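Local structure of GTPase-activating protein skywalker (Drosophila melanogaster, 6R82) at residues K7-T10 with D11-L15; F16-W19 with S20-P23; F101-Y104 with P105-K109. The protein acts, as a whole protein, as a GTPase-activating protein for Rab35 that regulates synaptic vesicle protein recycling, this chain being its TLDc domain of unknown function. All blocks are in the same frame, centred on the assembly; numbering follows the deposited sequence.

Contact 1 (K7-T10 with D11-L15)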
ATOM      1  N   LYS A   7       9.722 -14.378  19.800  1.00 44.31           N
ATOM      2  CA  LYS A   7       8.449 -13.661  19.936  1.00 44.84           C
ATOM      3  C   LYS A   7       8.344 -12.530  18.922  1.00 47.41           C
ATOM      4  O   LYS A   7       7.286 -12.330  18.312  1.00 47.96           O
ATOM      5  CB  LYS A   7       8.291 -13.124  21.366  1.00 50.06           C
ATOM      6  CG  LYS A   7       6.868 -12.651  21.706  1.00 60.20           C
ATOM      7  CD  LYS A   7       6.855 -11.544  22.774  1.00 65.74           C
ATOM      8  CE  LYS A   7       7.277 -10.169  22.210  1.00 69.85           C
ATOM      9  NZ  LYS A   7       6.200  -9.430  21.461  1.00 68.31           N
ATOM     10  N   THR A   8       9.442 -11.793  18.710  1.00 46.28           N
ATOM     11  CA  THR A   8       9.446 -10.723  17.715  1.00 45.19           C
ATOM     12  C   THR A   8       9.126 -11.266  16.330  1.00 48.37           C
ATOM     13  O   THR A   8       8.282 -10.710  15.610  1.00 43.92           O
ATOM     14  CB  THR A   8      10.800 -10.013  17.718  1.00 44.37           C
ATOM     15  OG1 THR A   8      11.039  -9.462  19.018  1.00 55.48           O
ATOM     16  CG2 THR A   8      10.855  -8.907  16.660  1.00 45.89           C
ATOM     17  N   TRP A   9       9.798 -12.360  15.936  1.00 43.35           N
ATOM     18  CA  TRP A   9       9.516 -12.965  14.638  1.00 35.64           C
ATOM     19  C   TRP A   9       8.072 -13.432  14.560  1.00 40.11           C
ATOM     20  O   TRP A   9       7.395 -13.206  13.554  1.00 38.91           O
ATOM     21  CB  TRP A   9      10.450 -14.153  14.351  1.00 36.95           C
ATOM     22  CG  TRP A   9      10.178 -14.739  12.967  1.00 34.44           C
ATOM     23  CD1 TRP A   9      10.735 -14.335  11.776  1.00 36.01           C
ATOM     24  CD2 TRP A   9       9.245 -15.777  12.638  1.00 34.75           C
ATOM     25  NE1 TRP A   9      10.228 -15.089  10.732  1.00 35.79           N
ATOM     26  CE2 TRP A   9       9.312 -15.979  11.238  1.00 38.09           C
ATOM     27  CE3 TRP A   9       8.367 -16.567  13.394  1.00 37.72           C
ATOM     28  CZ2 TRP A   9       8.535 -16.940  10.582  1.00 39.94           C
ATOM     29  CZ3 TRP A   9       7.604 -17.529  12.742  1.00 39.86           C
ATOM     30  CH2 TRP A   9       7.688 -17.702  11.351  1.00 41.86           C
ATOM     31  N   THR A  10       7.588 -14.110  15.607  1.00 42.88           N
ATOM     32  CA  THR A  10       6.242 -14.687  15.539  1.00 45.64           C
ATOM     33  C   THR A  10       5.176 -13.605  15.381  1.00 46.88           C
ATOM     34  O   THR A  10       4.222 -13.769  14.612  1.00 49.78           O
ATOM     35  CB  THR A  10       5.953 -15.535  16.785  1.00 50.29           C
ATOM     36  OG1 THR A  10       6.986 -16.515  16.964  1.00 48.16           O
ATOM     37  CG2 THR A  10       4.601 -16.250  16.641  1.00 50.95           C
ATOM     38  N   ASP A  11       5.327 -12.487  16.089  1.00 51.20           N
ATOM     39  CA  ASP A  11       4.303 -11.449  16.081  1.00 52.93           C
ATOM     40  C   ASP A  11       4.283 -10.643  14.794  1.00 54.85           C
ATOM     41  O   ASP A  11       3.272  -9.995  14.507  1.00 58.72           O
ATOM     42  CB  ASP A  11       4.507 -10.501  17.261  1.00 54.13           C
ATOM     43  CG  ASP A  11       4.232 -11.166  18.598  1.00 64.44           C
ATOM     44  OD1 ASP A  11       3.519 -12.204  18.624  1.00 63.18           O
ATOM     45  OD2 ASP A  11       4.726 -10.640  19.625  1.00 66.21           O
ATOM     46  N   ARG A  12       5.361 -10.675  14.013  1.00 53.26           N
ATOM     47  CA  ARG A  12       5.514  -9.838  12.829  1.00 49.62           C
ATOM     48  C   ARG A  12       6.003 -10.654  11.654  1.00 47.50           C
ATOM     49  O   ARG A  12       6.879 -10.212  10.899  1.00 48.19           O
ATOM     50  CB  ARG A  12       6.488  -8.688  13.090  1.00 53.90           C
ATOM     51  CG  ARG A  12       6.215  -7.852  14.318  1.00 57.82           C
ATOM     52  CD  ARG A  12       6.422  -6.382  13.994  1.00 59.77           C
ATOM     53  NE  ARG A  12       5.727  -5.474  14.909  1.00 67.42           N
ATOM     54  CZ  ARG A  12       4.440  -5.138  14.806  1.00 67.29           C
ATOM     55  NH1 ARG A  12       3.898  -4.296  15.681  1.00 66.17           N
ATOM     56  NH2 ARG A  12       3.693  -5.649  13.829  1.00 66.26           N
ATOM     57  N   GLN A  13       5.446 -11.856  11.474  1.00 46.20           N
ATOM     58  CA  GLN A  13       5.958 -12.778  10.463  1.00 42.34           C
ATOM     59  C   GLN A  13       5.876 -12.193   9.065  1.00 48.95           C
ATOM     60  O   GLN A  13       6.756 -12.432   8.228  1.00 47.53           O
ATOM     61  CB  GLN A  13       5.182 -14.094  10.511  1.00 49.99           C
ATOM     62  CG  GLN A  13       5.393 -14.865  11.786  1.00 51.31           C
ATOM     63  CD  GLN A  13       4.539 -16.106  11.854  1.00 49.46           C
ATOM     64  OE1 GLN A  13       4.478 -16.883  10.900  1.00 51.11           O
ATOM     65  NE2 GLN A  13       3.852 -16.288  12.982  1.00 49.22           N
ATOM     66  N   PHE A  14       4.802 -11.470   8.769  1.00 49.62           N
ATOM     67  CA  PHE A  14       4.637 -10.980   7.409  1.00 51.76           C
ATOM     68  C   PHE A  14       5.715  -9.955   7.052  1.00 45.62           C
ATOM     69  O   PHE A  14       6.189  -9.928   5.910  1.00 46.70           O
ATOM     70  CB  PHE A  14       3.226 -10.406   7.240  1.00 60.43           C
ATOM     71  CG  PHE A  14       2.120 -11.428   7.456  1.00 69.43           C
ATOM     72  CD1 PHE A  14       2.301 -12.761   7.091  1.00 69.09           C
ATOM     73  CD2 PHE A  14       0.905 -11.056   8.027  1.00 75.30           C
ATOM     74  CE1 PHE A  14       1.292 -13.702   7.285  1.00 74.72           C
ATOM     75  CE2 PHE A  14      -0.109 -11.995   8.225  1.00 72.76           C
ATOM     76  CZ  PHE A  14       0.090 -13.318   7.853  1.00 70.77           C
ATOM     77  N   LEU A  15       6.127  -9.126   8.017  1.00 42.70           N
ATOM     78  CA  LEU A  15       7.207  -8.174   7.773  1.00 46.72           C
ATOM     79  C   LEU A  15       8.511  -8.888   7.447  1.00 43.80           C
ATOM     80  O   LEU A  15       9.224  -8.502   6.510  1.00 39.39           O
ATOM     81  CB  LEU A  15       7.407  -7.275   8.994  1.00 42.86           C
ATOM     82  CG  LEU A  15       6.430  -6.118   9.206  1.00 49.07           C
ATOM     83  CD1 LEU A  15       6.868  -5.305  10.404  1.00 49.42           C
ATOM     84  CD2 LEU A  15       6.412  -5.262   7.977  1.00 51.48           C
TER
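Lys7 reaches one helical turn forward to Asp11 and pairs with it in a salt bridge on the surface of the TLDc domain, Lys7 NZ lying 2.6 Å from Asp11 OD2. The ammonium meets that oxygen nearly head-on, along its bond to CG. To get there the lysine leaves with CG anti to the backbone N (chi1 -166°) and then bends at chi3 and chi4, so that its methylenes pass beside OD2 before NZ reaches it. The same two residues are also tied through the main chain, with Asp11 N donating to Lys7 O at 3.0 Å.

One residue later the helix gives way. Arg12 is the first to leave helical backbone angles, and it also sits at the N-cap position of helix 13-18, so it forms the joint between two short helices. Its N-H is split between a 3.3 Å bond from Arg12 N to Trp9 O and a weak one to Thr8 O.

Thr10 O is claimed by a side chain instead: Gln13 NE2 donates to it at 3.0 Å, in the carbonyl plane and on a lone pair, with the oxygen close to the glutamine amide plane. This bond fixes the amide's rotation. The Gln13 amide then lies almost flat against the Trp9 ring, the two planes 17° apart, while Gln13 CG stands 3.6 Å from the centroid of the Trp9 six-membered ring in a CH-pi contact over its face. Gln13 OE1 comes to 3.3 Å from Trp9 CH2. The hydroxyls of Thr8 and Thr10 turn back along the helix, bonding to Asn4 O and Ile6 O.

Beyond the joint, Phe14 packs on Met60 of strand 57-63 and on Leu103 and Tyr104 of strand 99-104, Leu15 reaches Leu58 and Pro31, and Arg12 lies on Leu33 of strand 30-36.

Contact 2 (F16-W19 with S20-P23)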
ATOM      1  N   PHE A  16       8.849  -9.922   8.227  1.00 38.81           N
ATOM      2  CA  PHE A  16      10.101 -10.640   7.999  1.00 40.92           C
ATOM      3  C   PHE A  16      10.088 -11.361   6.661  1.00 41.19           C
ATOM      4  O   PHE A  16      11.133 -11.453   6.003  1.00 42.16           O
ATOM      5  CB  PHE A  16      10.367 -11.612   9.155  1.00 33.91           C
ATOM      6  CG  PHE A  16      10.839 -10.930  10.412  1.00 37.07           C
ATOM      7  CD1 PHE A  16      12.152 -10.500  10.530  1.00 36.47           C
ATOM      8  CD2 PHE A  16       9.967 -10.700  11.470  1.00 37.47           C
ATOM      9  CE1 PHE A  16      12.595  -9.847  11.676  1.00 34.02           C
ATOM     10  CE2 PHE A  16      10.399 -10.060  12.626  1.00 39.47           C
ATOM     11  CZ  PHE A  16      11.725  -9.635  12.732  1.00 40.64           C
ATOM     12  N   THR A  17       8.911 -11.836   6.225  1.00 43.26           N
ATOM     13  CA  THR A  17       8.785 -12.443   4.898  1.00 43.59           C
ATOM     14  C   THR A  17       9.014 -11.419   3.803  1.00 44.43           C
ATOM     15  O   THR A  17       9.631 -11.727   2.778  1.00 47.25           O
ATOM     16  CB  THR A  17       7.398 -13.074   4.729  1.00 50.21           C
ATOM     17  OG1 THR A  17       7.134 -13.948   5.831  1.00 54.98           O
ATOM     18  CG2 THR A  17       7.314 -13.860   3.435  1.00 51.91           C
ATOM     19  N   LEU A  18       8.507 -10.196   3.996  1.00 43.80           N
ATOM     20  CA  LEU A  18       8.622  -9.136   2.994  1.00 47.26           C
ATOM     21  C   LEU A  18       9.982  -8.446   2.987  1.00 43.93           C
ATOM     22  O   LEU A  18      10.282  -7.730   2.025  1.00 42.39           O
ATOM     23  CB  LEU A  18       7.569  -8.051   3.245  1.00 46.92           C
ATOM     24  CG  LEU A  18       6.119  -8.411   3.010  1.00 51.14           C
ATOM     25  CD1 LEU A  18       5.263  -7.216   3.351  1.00 57.64           C
ATOM     26  CD2 LEU A  18       5.933  -8.816   1.563  1.00 55.24           C
ATOM     27  N   TRP A  19      10.783  -8.613   4.044  1.00 40.80           N
ATOM     28  CA  TRP A  19      11.888  -7.686   4.293  1.00 41.36           C
ATOM     29  C   TRP A  19      12.831  -7.579   3.100  1.00 41.70           C
ATOM     30  O   TRP A  19      13.245  -6.467   2.727  1.00 39.28           O
ATOM     31  CB  TRP A  19      12.652  -8.089   5.554  1.00 37.05           C
ATOM     32  CG  TRP A  19      13.315  -6.909   6.232  1.00 44.79           C
ATOM     33  CD1 TRP A  19      14.662  -6.708   6.413  1.00 37.05           C
ATOM     34  CD2 TRP A  19      12.661  -5.760   6.798  1.00 40.26           C
ATOM     35  NE1 TRP A  19      14.879  -5.507   7.060  1.00 39.76           N
ATOM     36  CE2 TRP A  19      13.672  -4.908   7.307  1.00 42.56           C
ATOM     37  CE3 TRP A  19      11.318  -5.375   6.933  1.00 39.46           C
ATOM     38  CZ2 TRP A  19      13.383  -3.691   7.934  1.00 40.80           C
ATOM     39  CZ3 TRP A  19      11.030  -4.169   7.552  1.00 39.93           C
ATOM     40  CH2 TRP A  19      12.058  -3.336   8.044  1.00 41.50           C
ATOM     41  N   SER A  20      13.158  -8.707   2.461  1.00 39.69           N
ATOM     42  CA  SER A  20      14.122  -8.668   1.363  1.00 40.76           C
ATOM     43  C   SER A  20      13.564  -8.026   0.098  1.00 41.88           C
ATOM     44  O   SER A  20      14.341  -7.741  -0.821  1.00 38.87           O
ATOM     45  CB  SER A  20      14.638 -10.080   1.034  1.00 42.24           C
ATOM     46  OG  SER A  20      13.581 -10.958   0.677  1.00 48.12           O
ATOM     47  N   TRP A  21      12.261  -7.763   0.019  1.00 41.96           N
ATOM     48  CA  TRP A  21      11.740  -7.076  -1.163  1.00 43.58           C
ATOM     49  C   TRP A  21      11.831  -5.554  -1.084  1.00 44.48           C
ATOM     50  O   TRP A  21      11.657  -4.887  -2.113  1.00 40.80           O
ATOM     51  CB  TRP A  21      10.284  -7.463  -1.408  1.00 48.37           C
ATOM     52  CG  TRP A  21      10.107  -8.861  -1.865  1.00 55.32           C
ATOM     53  CD1 TRP A  21      11.052  -9.673  -2.433  1.00 57.11           C
ATOM     54  CD2 TRP A  21       8.906  -9.627  -1.800  1.00 56.25           C
ATOM     55  NE1 TRP A  21      10.505 -10.900  -2.722  1.00 59.04           N
ATOM     56  CE2 TRP A  21       9.188 -10.896  -2.341  1.00 60.04           C
ATOM     57  CE3 TRP A  21       7.617  -9.363  -1.341  1.00 55.38           C
ATOM     58  CZ2 TRP A  21       8.229 -11.896  -2.428  1.00 62.14           C
ATOM     59  CZ3 TRP A  21       6.668 -10.357  -1.431  1.00 60.44           C
ATOM     60  CH2 TRP A  21       6.976 -11.603  -1.972  1.00 61.33           C
ATOM     61  N   LEU A  22      12.083  -4.986   0.102  1.00 44.96           N
ATOM     62  CA  LEU A  22      12.156  -3.539   0.247  1.00 39.77           C
ATOM     63  C   LEU A  22      13.409  -3.012  -0.445  1.00 42.14           C
ATOM     64  O   LEU A  22      14.357  -3.767  -0.679  1.00 42.85           O
ATOM     65  CB  LEU A  22      12.177  -3.143   1.722  1.00 35.53           C
ATOM     66  CG  LEU A  22      11.068  -3.662   2.639  1.00 43.96           C
ATOM     67  CD1 LEU A  22      11.429  -3.379   4.087  1.00 40.53           C
ATOM     68  CD2 LEU A  22       9.714  -3.049   2.296  1.00 43.69           C
ATOM     69  N   PRO A  23      13.437  -1.722  -0.798  1.00 43.29           N
ATOM     70  CA  PRO A  23      14.691  -1.130  -1.290  1.00 45.00           C
ATOM     71  C   PRO A  23      15.801  -1.319  -0.261  1.00 43.96           C
ATOM     72  O   PRO A  23      15.576  -1.234   0.951  1.00 40.56           O
ATOM     73  CB  PRO A  23      14.340   0.350  -1.484  1.00 46.59           C
ATOM     74  CG  PRO A  23      12.831   0.348  -1.687  1.00 41.55           C
ATOM     75  CD  PRO A  23      12.328  -0.744  -0.792  1.00 41.81           C
TER
HETATM   76  O   HOH W   1      12.525 -11.222   3.452  1.00 47.96           O
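Trp19, Leu18 and Leu22 carry this contact, where the chain runs from helix 13-18 into the loop toward strand 30-36 through two overlapping type I beta turns. Trp21 N donates to Leu18 O at 2.8 Å, and Leu22 N to Trp19 O at 3.2 Å. Both bonds span three residues. The two turns set Trp19 beside Leu22 and Leu18 beside Trp21.

Trp19 swings its indole out with CG anti to the backbone N (chi1 -152°), which offers one face of the ring to Leu22. The methyl CD1 of Leu22 rests on that face in a CH-pi contact, 3.7 Å from the centroid of the Trp19 six-membered ring and 19° off its normal. Leu22 CD1 is displaced toward the rim, 3.5 Å from Trp19 CE3, its closest ring atom. The indole N-H is satisfied further on, by Thr27 O in the same loop, so the ring is held by a polar anchor as well as by the leucine.

Leu18 pairs with Trp21 instead. Of its side-chain atoms Leu18 CD2 alone reaches the Trp21 indole, 3.4 Å from both Trp21 CE3 and Trp21 CZ3, meeting the ring at a slant. Leu18 is buried: its side chain also packs on Leu58 and Met60 of strand 57-63 and on Phe101 and Leu103 of strand 99-104. Leu22 meanwhile packs on Tyr72 of strand 68-73.

On the outer side of the turn a water stands in for the next helical bond, donating to Phe16 O at 2.9 Å and accepting from Ser20 N at 2.8 Å.

Contact 3 (F101-Y104 with P105-K109)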
ATOM      1  N   PHE A 101       2.563  -6.269  -3.701  1.00 47.43           N
ATOM      2  CA  PHE A 101       2.926  -7.627  -3.336  1.00 50.76           C
ATOM      3  C   PHE A 101       1.663  -8.376  -2.945  1.00 54.21           C
ATOM      4  O   PHE A 101       0.637  -7.772  -2.614  1.00 48.74           O
ATOM      5  CB  PHE A 101       3.943  -7.658  -2.182  1.00 47.88           C
ATOM      6  CG  PHE A 101       3.394  -7.159  -0.878  1.00 46.57           C
ATOM      7  CD1 PHE A 101       2.729  -8.008  -0.011  1.00 48.65           C
ATOM      8  CD2 PHE A 101       3.533  -5.826  -0.523  1.00 49.03           C
ATOM      9  CE1 PHE A 101       2.212  -7.544   1.191  1.00 51.31           C
ATOM     10  CE2 PHE A 101       3.027  -5.353   0.677  1.00 45.62           C
ATOM     11  CZ  PHE A 101       2.363  -6.216   1.538  1.00 52.35           C
ATOM     12  N   SER A 102       1.757  -9.706  -2.980  1.00 55.45           N
ATOM     13  CA  SER A 102       0.785 -10.583  -2.348  1.00 59.79           C
ATOM     14  C   SER A 102       1.539 -11.652  -1.575  1.00 58.13           C
ATOM     15  O   SER A 102       2.601 -12.107  -2.007  1.00 55.86           O
ATOM     16  CB  SER A 102      -0.160 -11.248  -3.372  1.00 61.94           C
ATOM     17  OG  SER A 102       0.548 -11.734  -4.499  1.00 59.80           O
ATOM     18  N   LEU A 103       0.992 -12.038  -0.427  1.00 62.74           N
ATOM     19  CA  LEU A 103       1.549 -13.124   0.370  1.00 67.54           C
ATOM     20  C   LEU A 103       0.706 -14.395   0.341  1.00 71.56           C
ATOM     21  O   LEU A 103       1.275 -15.488   0.372  1.00 69.96           O
ATOM     22  CB  LEU A 103       1.740 -12.670   1.826  1.00 61.81           C
ATOM     23  CG  LEU A 103       2.806 -11.590   2.056  1.00 62.37           C
ATOM     24  CD1 LEU A 103       3.099 -11.405   3.541  1.00 62.54           C
ATOM     25  CD2 LEU A 103       4.080 -11.926   1.300  1.00 59.58           C
ATOM     26  N   TYR A 104      -0.622 -14.275   0.260  1.00 70.27           N
ATOM     27  CA  TYR A 104      -1.553 -15.394   0.155  1.00 71.57           C
ATOM     28  C   TYR A 104      -2.710 -14.979  -0.743  1.00 75.50           C
ATOM     29  O   TYR A 104      -3.107 -13.808  -0.731  1.00 74.18           O
ATOM     30  CB  TYR A 104      -2.086 -15.834   1.528  1.00 71.29           C
ATOM     31  CG  TYR A 104      -1.000 -16.216   2.513  1.00 79.50           C
ATOM     32  CD1 TYR A 104      -0.578 -15.320   3.494  1.00 79.32           C
ATOM     33  CD2 TYR A 104      -0.391 -17.471   2.461  1.00 80.60           C
ATOM     34  CE1 TYR A 104       0.424 -15.658   4.405  1.00 82.26           C
ATOM     35  CE2 TYR A 104       0.613 -17.822   3.365  1.00 82.12           C
ATOM     36  CZ  TYR A 104       1.015 -16.911   4.334  1.00 88.90           C
ATOM     37  OH  TYR A 104       2.007 -17.250   5.234  1.00 82.40           O
ATOM     38  N   PRO A 105      -3.271 -15.910  -1.542  1.00 80.28           N
ATOM     39  CA  PRO A 105      -2.849 -17.311  -1.667  1.00 75.59           C
ATOM     40  C   PRO A 105      -1.527 -17.443  -2.417  1.00 73.68           C
ATOM     41  O   PRO A 105      -0.674 -18.242  -2.039  1.00 74.46           O
ATOM     42  CB  PRO A 105      -3.997 -17.950  -2.453  1.00 75.14           C
ATOM     43  CG  PRO A 105      -4.573 -16.824  -3.263  1.00 76.86           C
ATOM     44  CD  PRO A 105      -4.425 -15.598  -2.413  1.00 75.36           C
ATOM     45  N   GLU A 106      -1.364 -16.650  -3.469  1.00 76.24           N
ATOM     46  CA  GLU A 106      -0.108 -16.585  -4.196  1.00 74.45           C
ATOM     47  C   GLU A 106       0.897 -15.715  -3.443  1.00 76.31           C
ATOM     48  O   GLU A 106       0.558 -14.994  -2.499  1.00 74.72           O
ATOM     49  CB  GLU A 106      -0.328 -16.026  -5.600  1.00 76.76           C
ATOM     50  CG  GLU A 106      -1.353 -16.776  -6.423  1.00 84.98           C
ATOM     51  CD  GLU A 106      -0.729 -17.890  -7.241  1.00 92.30           C
ATOM     52  OE1 GLU A 106      -0.343 -18.922  -6.649  1.00 88.21           O
ATOM     53  OE2 GLU A 106      -0.618 -17.723  -8.478  1.00 95.78           O
ATOM     54  N   ARG A 107       2.151 -15.775  -3.885  1.00 68.18           N
ATOM     55  CA  ARG A 107       3.220 -14.980  -3.289  1.00 66.04           C
ATOM     56  C   ARG A 107       4.047 -14.395  -4.424  1.00 64.68           C
ATOM     57  O   ARG A 107       4.743 -15.134  -5.127  1.00 65.02           O
ATOM     58  CB  ARG A 107       4.079 -15.826  -2.349  1.00 65.77           C
ATOM     59  CG  ARG A 107       5.085 -15.028  -1.567  1.00 65.22           C
ATOM     60  CD  ARG A 107       5.811 -15.870  -0.519  1.00 71.81           C
ATOM     61  NE  ARG A 107       6.937 -15.116   0.020  1.00 73.24           N
ATOM     62  CZ  ARG A 107       8.080 -14.921  -0.637  1.00 70.62           C
ATOM     63  NH1 ARG A 107       9.050 -14.198  -0.092  1.00 68.64           N
ATOM     64  NH2 ARG A 107       8.259 -15.452  -1.839  1.00 68.60           N
ATOM     65  N   ALA A 108       3.965 -13.080  -4.614  1.00 59.26           N
ATOM     66  CA  ALA A 108       4.644 -12.448  -5.736  1.00 57.23           C
ATOM     67  C   ALA A 108       4.898 -10.982  -5.428  1.00 57.26           C
ATOM     68  O   ALA A 108       4.234 -10.376  -4.582  1.00 56.80           O
ATOM     69  CB  ALA A 108       3.831 -12.577  -7.027  1.00 61.61           C
ATOM     70  N   LYS A 109       5.863 -10.414  -6.150  1.00 56.00           N
ATOM     71  CA  LYS A 109       6.177  -8.995  -6.077  1.00 50.94           C
ATOM     72  C   LYS A 109       5.976  -8.406  -7.464  1.00 57.55           C
ATOM     73  O   LYS A 109       6.557  -8.897  -8.436  1.00 57.45           O
ATOM     74  CB  LYS A 109       7.608  -8.762  -5.592  1.00 54.83           C
ATOM     75  CG  LYS A 109       8.011  -7.294  -5.591  1.00 53.81           C
ATOM     76  CD  LYS A 109       9.514  -7.099  -5.414  1.00 54.12           C
ATOM     77  CE  LYS A 109       9.853  -5.609  -5.414  1.00 50.31           C
ATOM     78  NZ  LYS A 109      11.274  -5.329  -5.109  1.00 45.85           N
TER
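Residues 101-104 and 105-109 run antiparallel, their end-to-end directions 164° apart, and form the closed end of the beta hairpin made by strands 99-104 and 108-110. Ser102 and Ala108 are a hydrogen-bonded pair: Ser102 N donates to Ala108 O at 3.0 Å, and Ala108 N returns the bond to Ser102 O at 3.1 Å. Phe101 and Lys109 follow as a non-hydrogen-bonded pair. The two carbonyls gain further C-H contacts, Arg107 CA lying 3.2 Å from Ser102 O and Phe101 CA 3.3 Å from Ala108 O.

The hairpin closes through a cis peptide before Pro105, which brings the CA atoms of Tyr104 and Pro105 to 2.9 Å and sharply reverses the chain. Just ahead of it, Leu103 and Tyr104 both hydrogen-bond through the backbone to Val68 of strand 68-73, which makes a classic beta bulge on the other edge of the strand.

Phe101 and Lys109 share one face of the hairpin. With CG lying between the backbone N and the carbonyl carbon (chi1 67°), the Phe101 ring leans away from Lys109 and packs on Trp21. The lysine runs fully extended; NZ donates to Trp21 O and makes a cation-pi contact with Phe99, so its charge lies on an aromatic ring while its N-H meets a carbonyl. On the opposite face sit the small pair, Ser102 and Ala108, Ser102 OG lying 4.2 Å from Ala108 CB; Phe69 packs against Ser102 there.

Arg107 lies alongside Leu103. Its first torsion puts CG anti to the backbone N, and the chain then stays extended to NE, running on toward Trp21 and Thr17. Within the hairpin the pair meet loosely, Leu103 CD2 lying 4.3 Å from Arg107 CG.

All three contacts lie within the TLDc domain and come in series along the chain. Contacts 1 and 2 share helix 13-18, their centres about 13 Å apart, and Phe16 CE2 lies 3.6 Å from Trp9 CA where they meet. Contact 3 comes some eighty residues later, yet its centre is about 12 Å from that of contact 2 and 17 Å from that of contact 1, because the N-terminal helical segment lies against the hairpin. Phe14 and Leu18, from successive turns of the helix, pack on strand 99-104, and Trp21 extends the cover to residues 105-109. Helix 13-18 and the loop after it thus pack on the sheet partly through this hairpin.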